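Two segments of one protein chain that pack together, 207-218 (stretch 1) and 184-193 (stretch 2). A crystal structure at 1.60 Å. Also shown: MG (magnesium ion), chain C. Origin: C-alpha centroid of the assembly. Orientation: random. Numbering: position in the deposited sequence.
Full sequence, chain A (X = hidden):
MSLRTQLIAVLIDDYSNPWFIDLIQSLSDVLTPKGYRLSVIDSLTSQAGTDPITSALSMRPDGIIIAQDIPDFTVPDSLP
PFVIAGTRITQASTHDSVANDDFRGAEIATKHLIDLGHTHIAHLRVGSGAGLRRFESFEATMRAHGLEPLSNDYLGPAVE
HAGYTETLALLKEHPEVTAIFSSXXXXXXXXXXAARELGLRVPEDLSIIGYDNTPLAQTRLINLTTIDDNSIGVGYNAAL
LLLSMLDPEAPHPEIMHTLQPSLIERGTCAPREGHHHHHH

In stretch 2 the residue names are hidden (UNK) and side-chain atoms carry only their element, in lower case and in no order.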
# COMPACT_ATOMS: atom_id res chain seq x y z
N SER A 207 15.15 1.60 -18.74
CA SER A 207 14.12 0.58 -18.58
C SER A 207 14.12 0.10 -17.13
O SER A 207 15.19 -0.04 -16.53
CB SER A 207 14.37 -0.63 -19.49
OG SER A 207 13.96 -0.36 -20.83
N ILE A 208 12.93 -0.13 -16.57
CA ILE A 208 12.82 -0.61 -15.20
C ILE A 208 11.76 -1.71 -15.10
O ILE A 208 10.64 -1.55 -15.58
CB ILE A 208 12.41 0.53 -14.23
CG1 ILE A 208 13.54 1.56 -14.12
CG2 ILE A 208 12.10 -0.05 -12.85
CD1 ILE A 208 13.17 2.79 -13.29
N ILE A 209 12.13 -2.83 -14.50
CA ILE A 209 11.17 -3.91 -14.33
C ILE A 209 11.15 -4.28 -12.85
O ILE A 209 12.20 -4.39 -12.21
CB ILE A 209 11.52 -5.14 -15.21
CG1 ILE A 209 10.51 -6.26 -14.94
CG2 ILE A 209 12.96 -5.58 -14.97
CD1 ILE A 209 10.53 -7.39 -15.96
N GLY A 210 9.95 -4.43 -12.31
CA GLY A 210 9.80 -4.77 -10.90
C GLY A 210 9.43 -6.22 -10.67
O GLY A 210 9.64 -7.07 -11.53
N TYR A 211 8.86 -6.50 -9.50
CA TYR A 211 8.48 -7.86 -9.13
C TYR A 211 7.41 -7.77 -8.06
O TYR A 211 7.58 -7.07 -7.07
CB TYR A 211 9.71 -8.61 -8.59
CG TYR A 211 9.67 -10.13 -8.67
CD1 TYR A 211 10.66 -10.83 -9.35
CD2 TYR A 211 8.67 -10.86 -8.04
CE1 TYR A 211 10.67 -12.22 -9.40
CE2 TYR A 211 8.66 -12.26 -8.08
CZ TYR A 211 9.66 -12.93 -8.76
OH TYR A 211 9.66 -14.31 -8.80
N ASP A 212 6.29 -8.47 -8.28
CA ASP A 212 5.14 -8.56 -7.38
C ASP A 212 3.80 -8.21 -8.02
O ASP A 212 2.78 -8.70 -7.59
CB ASP A 212 5.27 -7.65 -6.14
CG ASP A 212 6.29 -8.15 -5.14
OD1 ASP A 212 6.75 -9.31 -5.27
OD2 ASP A 212 6.62 -7.38 -4.21
N ASN A 213 3.80 -7.37 -9.05
CA ASN A 213 2.55 -6.93 -9.66
C ASN A 213 1.60 -6.40 -8.58
O ASN A 213 0.44 -6.82 -8.47
CB ASN A 213 1.84 -8.03 -10.45
CG ASN A 213 0.66 -7.49 -11.24
OD1 ASN A 213 0.76 -6.41 -11.83
ND2 ASN A 213 -0.46 -8.21 -11.25
N THR A 214 2.13 -5.48 -7.78
CA THR A 214 1.38 -4.84 -6.71
C THR A 214 0.29 -3.99 -7.34
O THR A 214 0.33 -3.70 -8.54
CB THR A 214 2.27 -3.86 -5.92
OG1 THR A 214 2.87 -2.95 -6.84
CG2 THR A 214 3.34 -4.60 -5.14
N PRO A 215 -0.72 -3.58 -6.55
CA PRO A 215 -1.79 -2.75 -7.10
C PRO A 215 -1.19 -1.45 -7.66
O PRO A 215 -1.68 -0.90 -8.64
CB PRO A 215 -2.68 -2.50 -5.89
CG PRO A 215 -2.54 -3.78 -5.12
CD PRO A 215 -1.04 -4.03 -5.19
N LEU A 216 -0.12 -0.97 -7.03
CA LEU A 216 0.55 0.25 -7.46
C LEU A 216 1.08 0.10 -8.89
O LEU A 216 0.96 1.02 -9.71
CB LEU A 216 1.73 0.57 -6.53
CG LEU A 216 1.43 0.95 -5.07
CD1 LEU A 216 2.74 0.98 -4.28
CD2 LEU A 216 0.74 2.30 -5.02
N ALA A 217 1.66 -1.05 -9.18
CA ALA A 217 2.20 -1.30 -10.51
C ALA A 217 1.11 -1.29 -11.56
O ALA A 217 1.35 -0.97 -12.72
CB ALA A 217 2.94 -2.65 -10.53
N GLN A 218 -0.10 -1.65 -11.13
CA GLN A 218 -1.27 -1.73 -12.00
C GLN A 218 -1.91 -0.38 -12.34
O GLN A 218 -2.73 -0.30 -13.26
CB GLN A 218 -2.33 -2.62 -11.34
CG GLN A 218 -1.88 -4.05 -11.10
CD GLN A 218 -2.83 -4.81 -10.20
OE1 GLN A 218 -4.05 -4.66 -10.31
NE2 GLN A 218 -2.29 -5.63 -9.30
N UNK A 184 11.79 -5.82 -6.20
CA UNK A 184 10.34 -5.78 -5.99
C UNK A 184 9.77 -4.44 -6.43
O UNK A 184 10.51 -3.50 -6.71
n UNK A 184 11.56 -5.73 -2.71
c UNK A 184 10.76 -5.14 -3.59
c UNK A 184 10.00 -6.04 -4.52
o UNK A 184 10.64 -3.92 -3.66
N UNK A 185 8.44 -4.37 -6.52
CA UNK A 185 7.77 -3.15 -6.96
C UNK A 185 7.98 -1.92 -6.10
O UNK A 185 8.21 -0.84 -6.63
c UNK A 185 5.89 -4.24 -8.28
o UNK A 185 4.67 -4.51 -8.45
c UNK A 185 6.26 -3.40 -7.08
o UNK A 185 6.79 -4.63 -9.07
N UNK A 186 7.89 -2.06 -4.78
CA UNK A 186 8.03 -0.89 -3.93
C UNK A 186 9.42 -0.27 -4.12
O UNK A 186 9.56 0.95 -4.14
c UNK A 186 7.78 -1.25 -2.44
c UNK A 186 6.45 0.90 -2.06
c UNK A 186 8.90 -2.11 -1.89
c UNK A 186 7.62 0.03 -1.61
N UNK A 187 10.43 -1.11 -4.31
CA UNK A 187 11.77 -0.59 -4.55
C UNK A 187 11.78 0.10 -5.92
O UNK A 187 12.42 1.15 -6.09
c UNK A 187 12.80 -1.73 -4.51
o UNK A 187 12.87 -2.24 -3.17
c UNK A 187 14.19 -1.24 -4.93
N UNK A 188 11.07 -0.47 -6.88
CA UNK A 188 11.00 0.08 -8.23
C UNK A 188 10.35 1.46 -8.25
O UNK A 188 10.67 2.30 -9.10
c UNK A 188 10.24 -0.87 -9.17
N UNK A 189 9.42 1.70 -7.32
CA UNK A 189 8.77 3.01 -7.24
C UNK A 189 9.86 4.03 -6.92
O UNK A 189 9.84 5.14 -7.45
c UNK A 189 5.99 2.12 -7.77
c UNK A 189 7.08 4.43 -6.03
c UNK A 189 7.70 3.04 -6.12
c UNK A 189 6.61 2.00 -6.40
N UNK A 190 10.80 3.64 -6.07
CA UNK A 190 11.90 4.52 -5.73
C UNK A 190 12.79 4.74 -6.95
O UNK A 190 13.24 5.86 -7.21
N UNK A 191 13.03 3.67 -7.69
CA UNK A 191 13.86 3.76 -8.89
C UNK A 191 13.22 4.70 -9.91
O UNK A 191 13.91 5.48 -10.57
c UNK A 191 14.06 2.38 -9.50
N UNK A 192 11.89 4.62 -10.05
CA UNK A 192 11.19 5.48 -10.99
C UNK A 192 11.31 6.94 -10.55
O UNK A 192 11.42 7.84 -11.38
c UNK A 192 9.71 5.08 -11.08
c UNK A 192 9.43 3.77 -11.81
c UNK A 192 9.66 3.96 -13.31
c UNK A 192 8.00 3.30 -11.53
N UNK A 193 11.28 7.17 -9.25
CA UNK A 193 11.42 8.52 -8.74
C UNK A 193 12.82 9.05 -9.01
O UNK A 193 13.00 10.22 -9.34
MG MG C . 1.60 -10.19 -6.56
O HOH W 1 6.60 -4.60 -3.71
O HOH W 2 0.03 -8.61 -6.47
O HOH W 3 0.74 -10.83 -8.46
O HOH W 4 2.57 -9.74 -4.63

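Position 184 carries two side-chain carbons, the second bearing one oxygen and one nitrogen, and its backbone lies against Tyr-211, meeting Tyr-211 O. The terminal amide identifies Asn-184, whose CA makes a C-H...O contact of 3.2 Å with Tyr-211 O. The side chain ends away from stretch 1 and serves as the helix N-cap: OD1 accepts from the backbone N of position 187 at 2.9 Å.

Position 185 also has two side-chain carbons, but the second carries two oxygens, and both oxygens lie near backbone N atoms of stretch 1. A carboxylate, which can only accept from them, suits this setting, and the residue is Asp-185. Its OD2 accepts from Thr-214 N at 2.8 Å and from Thr-214 OG1 at 2.9 Å, while OD1 takes a weak bond from Tyr-211 N at 2.8 Å. Its own backbone N donates to Tyr-211 O at 2.9 Å.

At position 186 four carbons fork at the first, one arm being two carbons long, and they reach Leu-216; this is Ile-186, with CD1 4.3 Å from Leu-216 CD1. Water 1 joins its backbone N (3.0 Å) to Asp-212 OD2 (2.8 Å).

Position 187 has one carbon bearing an oxygen and a second carbon, out of reach of stretch 1. This is Thr-187, whose OG1 donates to Asn-184 OD1 at 2.8 Å.

A lone carbon at position 188 faces Ile-208 and Gly-210 and marks Ala-188; its CB sits 4.2 Å from Ile-208 CG2 and 4.3 Å from Gly-210 CA.

Position 189 repeats the four-carbon fork with one longer arm and makes no close contact with stretch 1; it is Ile-189. Position 190 has no side-chain atoms and is Gly-190.

Position 191 again has a single carbon, its CB 3.9 Å from Ile-208 CD1, and is Ala-191. Position 192 has four carbons forked at the second, and the fork reaches Ile-208; this is the pattern of Leu-192, whose CD2 approaches Ile-208 CD1 to 3.7 Å. Position 193, with no side-chain atoms, is Gly-193.

The contact combines a polar end with an apolar flank. The helix runs nearly antiparallel to the strand, at 157°, with their axes 6.8 Å apart at closest approach. At its first turn Asp-185 ties together the backbone of Tyr-211 and Thr-214, whose OG1 also caps the following weak helix by accepting from Ala-217 N at 3.2 Å. Gly-210 leaves room for this carboxylate, since a CB there would lie 2.4 Å from Asp-185 OD1. Farther along, Ile-208 packs against Ala-188, Ala-191 and Leu-192.

Stretch 2 (184-193) NDITAIGALG
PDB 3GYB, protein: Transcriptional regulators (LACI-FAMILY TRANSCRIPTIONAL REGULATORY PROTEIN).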